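Local coordinates for protein beta-galacturonidase (Eisenbergiella tayi, PDB 6NCW) that acts as a glycoside hydrolase family 2 beta-galacturonidase, releasing beta-linked galacturonic acid from its glycosides, at residues 153-158 with 245-250; 300-305 with 547-552. All coordinates share one frame; numbering follows the deposited sequence.

Contact 1 of 2, residues 153-158 with 245-250; sequences SWIHFT and DDIIDR
Two strands from different sheets of the immunoglobulin-like beta-sandwich pack across one margin of that sandwich. Strand 150-162 is an outer strand of a three-stranded antiparallel sheet, and strand 245-251 pairs with 227-238 in the other sheet. Their axes approach to 7.6 Å at an angle of 40°, too far apart to pair; side chains, packed on each other and on W154 CA, make the contact, with a water between I155 N and D249.

I155 and I247 carry the apolar part. Both hold CG1 anti to the backbone N (chi1 175° and -168°), leaving CG2 flanked by N and the carbonyl carbon. I155 CG2 meets I247 CG2 at 3.6 Å, while the two chains run past one another, pointing opposite ways. The extended branch of I247 carries CD1 to 3.9 Å from W154 CA, against the strand backbone. I172 and I233 continue this apolar layer around I155.

D249 supplies the polar part. R250 N gives its proton to D249 OD1 at 2.8 Å, through the anti lone pair, while OD2 has a further partner outside the two strands. A water accepts from I155 N at 3.0 Å and donates only weakly to D249 OD2.

On the other side of strand 150-162, W154 CE3 lies 3.3 Å above the centre of the H156 ring. N366 of the barrel domain bonds I155 O and F157 N.

The direct join between the strands is therefore apolar, and the water, with one weak leg, is a minor link.

Contact 2 of 2, residues 300-305 with 547-552; sequences IKDLGA and VVKDSY
D302 OD1 is gripped by three partners: the ammonium of K549, with NZ at 3.3 Å, a water at 2.8 Å, and the hydroxyl of Y545. The contact joins the first and last helices of the TIM barrel, 290-302 and 544-553; barrel strands 268-276 and 504-509, the first and the last of the barrel, pair in parallel. K549 NZ reaches OD1 from above the carboxylate plane, 27° out of it, and bonds OD2 only weakly; R553 forms a salt bridge with OD2. Two cations so close would favour an ionised aspartate. P47 of the second subunit packs on D302.

K549 is fully extended, and its aliphatic chain crosses the carbonyl of D302 on the way to the carboxylate. The helix closes in a Schellman motif: A305 N bonds I300 O and G304 N bonds K301 O, with G304, at a phi of 93°, the first residue to leave helical angles. This turn presents L303 O to the last helix, 3.2 Å from Y552 CB and 3.4 Å from K549 CA, the latter a nearly straight CA-H...O contact (177° at H). L303 CD2 lies 4.0 Å from V548 CG1.

G304 C is next to Y552 CB, at 3.7 Å, and a CB on G304 would clash with it. The Y552 hydroxyl bonds G274 O of strand 268-276. V548 CG1 sits over the rim of one ring face, and A305 CB lies 4.0 Å from Y552 CD2.

The two contacts share no element and do not touch: their centres are 35 Å apart, and their nearest atoms about 13 Å. Contact 1 is a surface contact between the two sheets of the beta-sandwich, whereas contact 2 is partly buried and brings together the ends of the barrel sequence, with a second subunit at its polar margin. Contact 2 also buries more, 330 against 176 Å². Each has one aspartate at its polar edge, but the acid of 153-158/245-250 is linked only weakly, through a water, to the other strand, while that of 300-305/547-552 meets a lysine directly and sits among several further partners.

Contact 1 of 2, residues 153-158 with 245-250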
loop_
_atom_site.group_PDB
_atom_site.type_symbol
_atom_site.label_atom_id
_atom_site.label_comp_id
_atom_site.label_asym_id
_atom_site.label_seq_id
_atom_site.Cartn_x
_atom_site.Cartn_y
_atom_site.Cartn_z
ATOM N N SER A 153 -6.145 -52.338 1.012
ATOM C CA SER A 153 -5.119 -51.303 1.065
ATOM C C SER A 153 -5.305 -50.235 -0.023
ATOM O O SER A 153 -5.116 -49.044 0.243
ATOM C CB SER A 153 -3.747 -51.961 0.966
ATOM O OG SER A 153 -2.760 -51.016 0.612
ATOM N N TRP A 154 -5.671 -50.627 -1.242
ATOM C CA TRP A 154 -6.004 -49.687 -2.313
ATOM C C TRP A 154 -6.706 -50.444 -3.437
ATOM O O TRP A 154 -6.673 -51.677 -3.490
ATOM C CB TRP A 154 -4.763 -48.952 -2.862
ATOM C CG TRP A 154 -3.560 -49.820 -3.271
ATOM C CD1 TRP A 154 -2.427 -50.034 -2.542
ATOM C CD2 TRP A 154 -3.382 -50.556 -4.503
ATOM N NE1 TRP A 154 -1.567 -50.859 -3.221
ATOM C CE2 TRP A 154 -2.122 -51.186 -4.432
ATOM C CE3 TRP A 154 -4.172 -50.753 -5.647
ATOM C CZ2 TRP A 154 -1.625 -51.993 -5.465
ATOM C CZ3 TRP A 154 -3.672 -51.552 -6.678
ATOM C CH2 TRP A 154 -2.412 -52.166 -6.574
ATOM N N ILE A 155 -7.368 -49.683 -4.313
ATOM C CA ILE A 155 -7.941 -50.169 -5.563
ATOM C C ILE A 155 -7.561 -49.188 -6.682
ATOM O O ILE A 155 -7.658 -47.971 -6.499
ATOM C CB ILE A 155 -9.473 -50.326 -5.451
ATOM C CG1 ILE A 155 -10.091 -50.712 -6.796
ATOM C CG2 ILE A 155 -10.116 -49.056 -4.910
ATOM C CD1 ILE A 155 -11.524 -51.198 -6.671
ATOM N N HIS A 156 -7.100 -49.718 -7.820
ATOM C CA HIS A 156 -6.731 -48.936 -8.996
ATOM C C HIS A 156 -7.587 -49.366 -10.174
ATOM O O HIS A 156 -7.562 -50.537 -10.568
ATOM C CB HIS A 156 -5.256 -49.113 -9.361
ATOM C CG HIS A 156 -4.314 -48.547 -8.352
ATOM N ND1 HIS A 156 -2.952 -48.758 -8.406
ATOM C CD2 HIS A 156 -4.533 -47.765 -7.270
ATOM C CE1 HIS A 156 -2.373 -48.139 -7.393
ATOM N NE2 HIS A 156 -3.311 -47.528 -6.689
ATOM N N PHE A 157 -8.309 -48.417 -10.754
ATOM C CA PHE A 157 -9.145 -48.659 -11.917
ATOM C C PHE A 157 -8.531 -47.963 -13.118
ATOM O O PHE A 157 -8.096 -46.813 -13.017
ATOM C CB PHE A 157 -10.567 -48.135 -11.691
ATOM C CG PHE A 157 -11.446 -48.255 -12.898
ATOM C CD1 PHE A 157 -12.045 -49.474 -13.214
ATOM C CD2 PHE A 157 -11.655 -47.161 -13.729
ATOM C CE1 PHE A 157 -12.842 -49.594 -14.337
ATOM C CE2 PHE A 157 -12.458 -47.268 -14.851
ATOM C CZ PHE A 157 -13.056 -48.487 -15.155
ATOM N N THR A 158 -8.513 -48.657 -14.252
ATOM C CA THR A 158 -7.956 -48.147 -15.499
ATOM C C THR A 158 -9.010 -48.221 -16.593
ATOM O O THR A 158 -9.456 -49.331 -16.931
ATOM C CB THR A 158 -6.722 -48.952 -15.925
ATOM O OG1 THR A 158 -5.863 -49.163 -14.797
ATOM C CG2 THR A 158 -5.963 -48.225 -17.044
ATOM N N ASP A 245 -15.038 -55.744 5.003
ATOM C CA ASP A 245 -14.288 -54.502 4.804
ATOM C C ASP A 245 -14.614 -53.945 3.426
ATOM O O ASP A 245 -15.003 -54.686 2.520
ATOM C CB ASP A 245 -12.774 -54.713 4.954
ATOM C CG ASP A 245 -11.983 -53.400 4.881
ATOM O OD1 ASP A 245 -12.354 -52.442 5.598
ATOM O OD2 ASP A 245 -10.997 -53.326 4.102
ATOM N N ASP A 246 -14.441 -52.629 3.270
ATOM C CA ASP A 246 -14.632 -52.003 1.967
ATOM C C ASP A 246 -13.569 -50.942 1.699
ATOM O O ASP A 246 -12.800 -50.536 2.579
ATOM C CB ASP A 246 -16.040 -51.392 1.815
ATOM C CG ASP A 246 -16.312 -50.225 2.763
ATOM O OD1 ASP A 246 -15.523 -49.937 3.706
ATOM O OD2 ASP A 246 -17.363 -49.580 2.558
ATOM N N ILE A 247 -13.529 -50.517 0.437
ATOM C CA ILE A 247 -12.879 -49.283 0.017
ATOM C C ILE A 247 -13.724 -48.706 -1.106
ATOM O O ILE A 247 -14.248 -49.448 -1.949
ATOM C CB ILE A 247 -11.417 -49.513 -0.426
ATOM C CG1 ILE A 247 -10.687 -48.179 -0.576
ATOM C CG2 ILE A 247 -11.358 -50.298 -1.731
ATOM C CD1 ILE A 247 -9.197 -48.313 -0.542
ATOM N N ILE A 248 -13.922 -47.389 -1.080
ATOM C CA ILE A 248 -14.677 -46.680 -2.105
ATOM C C ILE A 248 -13.783 -45.583 -2.678
ATOM O O ILE A 248 -13.147 -44.842 -1.922
ATOM C CB ILE A 248 -15.978 -46.086 -1.537
ATOM C CG1 ILE A 248 -16.781 -47.165 -0.789
ATOM C CG2 ILE A 248 -16.813 -45.506 -2.643
ATOM C CD1 ILE A 248 -17.997 -46.621 -0.032
ATOM N N ASP A 249 -13.728 -45.486 -4.010
ATOM C CA ASP A 249 -12.964 -44.439 -4.679
ATOM C C ASP A 249 -13.821 -43.818 -5.777
ATOM O O ASP A 249 -15.006 -44.146 -5.888
ATOM C CB ASP A 249 -11.649 -45.003 -5.232
ATOM C CG ASP A 249 -10.482 -44.007 -5.109
ATOM O OD1 ASP A 249 -10.656 -42.819 -5.487
ATOM O OD2 ASP A 249 -9.399 -44.417 -4.634
ATOM N N ARG A 250 -13.260 -42.917 -6.580
ATOM C CA ARG A 250 -13.987 -42.328 -7.703
ATOM C C ARG A 250 -13.164 -42.410 -8.975
ATOM O O ARG A 250 -11.945 -42.223 -8.949
ATOM C CB ARG A 250 -14.352 -40.871 -7.459
ATOM C CG ARG A 250 -15.663 -40.676 -6.761
ATOM C CD ARG A 250 -16.188 -39.277 -6.951
ATOM N NE ARG A 250 -15.126 -38.296 -6.742
ATOM C CZ ARG A 250 -15.336 -37.025 -6.413
ATOM N NH1 ARG A 250 -16.570 -36.568 -6.234
ATOM N NH2 ARG A 250 -14.308 -36.214 -6.259
HETATM O O HOH W 1 -7.229 -46.725 -3.583
#

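Contact 2 of 2, residues 300-305 with 547-552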
loop_
_atom_site.group_PDB
_atom_site.type_symbol
_atom_site.label_atom_id
_atom_site.label_comp_id
_atom_site.label_asym_id
_atom_site.label_seq_id
_atom_site.Cartn_x
_atom_site.Cartn_y
_atom_site.Cartn_z
ATOM N N ILE A 300 -9.254 -19.281 -10.775
ATOM C CA ILE A 300 -8.575 -19.918 -11.898
ATOM C C ILE A 300 -9.555 -20.197 -13.041
ATOM O O ILE A 300 -9.240 -19.967 -14.218
ATOM C CB ILE A 300 -7.851 -21.183 -11.392
ATOM C CG1 ILE A 300 -6.678 -20.762 -10.473
ATOM C CG2 ILE A 300 -7.401 -22.051 -12.532
ATOM C CD1 ILE A 300 -5.994 -21.926 -9.735
ATOM N N LYS A 301 -10.780 -20.624 -12.716
ATOM C CA LYS A 301 -11.805 -20.779 -13.753
ATOM C C LYS A 301 -12.216 -19.429 -14.344
ATOM O O LYS A 301 -12.441 -19.325 -15.551
ATOM C CB LYS A 301 -13.029 -21.522 -13.194
ATOM C CG LYS A 301 -12.817 -23.019 -13.067
ATOM C CD LYS A 301 -13.762 -23.694 -12.048
ATOM C CE LYS A 301 -15.231 -23.300 -12.231
ATOM N NZ LYS A 301 -16.176 -24.088 -11.336
ATOM N N ASP A 302 -12.326 -18.386 -13.512
ATOM C CA ASP A 302 -12.650 -17.052 -14.017
ATOM C C ASP A 302 -11.605 -16.560 -15.010
ATOM O O ASP A 302 -11.935 -15.846 -15.966
ATOM C CB ASP A 302 -12.789 -16.065 -12.845
ATOM C CG ASP A 302 -13.255 -14.666 -13.289
ATOM O OD1 ASP A 302 -12.510 -13.683 -13.077
ATOM O OD2 ASP A 302 -14.357 -14.552 -13.872
ATOM N N LEU A 303 -10.343 -16.933 -14.804
ATOM C CA LEU A 303 -9.277 -16.534 -15.708
ATOM C C LEU A 303 -9.328 -17.251 -17.057
ATOM O O LEU A 303 -8.593 -16.858 -17.971
ATOM C CB LEU A 303 -7.931 -16.768 -15.029
ATOM C CG LEU A 303 -7.559 -15.682 -14.012
ATOM C CD1 LEU A 303 -6.629 -16.192 -12.924
ATOM C CD2 LEU A 303 -6.935 -14.478 -14.733
ATOM N N GLY A 304 -10.174 -18.273 -17.211
ATOM C CA GLY A 304 -10.246 -19.033 -18.440
ATOM C C GLY A 304 -9.386 -20.275 -18.492
ATOM O O GLY A 304 -9.360 -20.945 -19.533
ATOM N N ALA A 305 -8.715 -20.631 -17.398
ATOM C CA ALA A 305 -7.817 -21.773 -17.408
ATOM C C ALA A 305 -8.591 -23.081 -17.449
ATOM O O ALA A 305 -9.745 -23.173 -17.004
ATOM C CB ALA A 305 -6.900 -21.756 -16.180
ATOM N N VAL A 547 -5.316 -9.290 -18.550
ATOM C CA VAL A 547 -4.594 -9.714 -19.746
ATOM C C VAL A 547 -4.652 -11.231 -19.907
ATOM O O VAL A 547 -4.849 -11.749 -21.016
ATOM C CB VAL A 547 -3.140 -9.205 -19.674
ATOM C CG1 VAL A 547 -2.202 -10.107 -20.478
ATOM C CG2 VAL A 547 -3.058 -7.797 -20.208
ATOM N N VAL A 548 -4.451 -11.969 -18.809
ATOM C CA VAL A 548 -4.534 -13.429 -18.858
ATOM C C VAL A 548 -5.957 -13.867 -19.176
ATOM O O VAL A 548 -6.180 -14.763 -19.996
ATOM C CB VAL A 548 -4.041 -14.043 -17.534
ATOM C CG1 VAL A 548 -4.321 -15.528 -17.520
ATOM C CG2 VAL A 548 -2.526 -13.798 -17.338
ATOM N N LYS A 549 -6.936 -13.240 -18.529
ATOM C CA LYS A 549 -8.327 -13.596 -18.754
ATOM C C LYS A 549 -8.716 -13.378 -20.213
ATOM O O LYS A 549 -9.307 -14.259 -20.846
ATOM C CB LYS A 549 -9.205 -12.781 -17.808
ATOM C CG LYS A 549 -10.695 -13.011 -17.912
ATOM C CD LYS A 549 -11.369 -12.247 -16.771
ATOM C CE LYS A 549 -12.864 -12.478 -16.732
ATOM N NZ LYS A 549 -13.446 -11.781 -15.566
ATOM N N ASP A 550 -8.372 -12.215 -20.773
ATOM C CA ASP A 550 -8.650 -11.969 -22.186
ATOM C C ASP A 550 -8.047 -13.051 -23.067
ATOM O O ASP A 550 -8.693 -13.522 -24.009
ATOM C CB ASP A 550 -8.106 -10.613 -22.618
ATOM C CG ASP A 550 -8.907 -9.453 -22.059
ATOM O OD1 ASP A 550 -10.031 -9.673 -21.550
ATOM O OD2 ASP A 550 -8.391 -8.313 -22.113
ATOM N N SER A 551 -6.808 -13.456 -22.781
ATOM C CA SER A 551 -6.149 -14.466 -23.602
ATOM C C SER A 551 -6.811 -15.833 -23.448
ATOM O O SER A 551 -7.183 -16.464 -24.442
ATOM C CB SER A 551 -4.668 -14.555 -23.250
ATOM O OG SER A 551 -4.076 -15.657 -23.912
ATOM N N TYR A 552 -6.970 -16.305 -22.204
ATOM C CA TYR A 552 -7.453 -17.668 -21.998
ATOM C C TYR A 552 -8.930 -17.815 -22.366
ATOM O O TYR A 552 -9.355 -18.889 -22.800
ATOM C CB TYR A 552 -7.236 -18.097 -20.548
ATOM C CG TYR A 552 -5.845 -18.595 -20.189
ATOM C CD1 TYR A 552 -4.776 -18.480 -21.070
ATOM C CD2 TYR A 552 -5.615 -19.193 -18.960
ATOM C CE1 TYR A 552 -3.504 -18.953 -20.732
ATOM C CE2 TYR A 552 -4.354 -19.657 -18.609
ATOM C CZ TYR A 552 -3.303 -19.542 -19.494
ATOM O OH TYR A 552 -2.057 -20.023 -19.129
HETATM O O HOH W 2 -16.258 -12.751 -13.788
HETATM O O HOH W 3 -13.345 -11.097 -12.441
#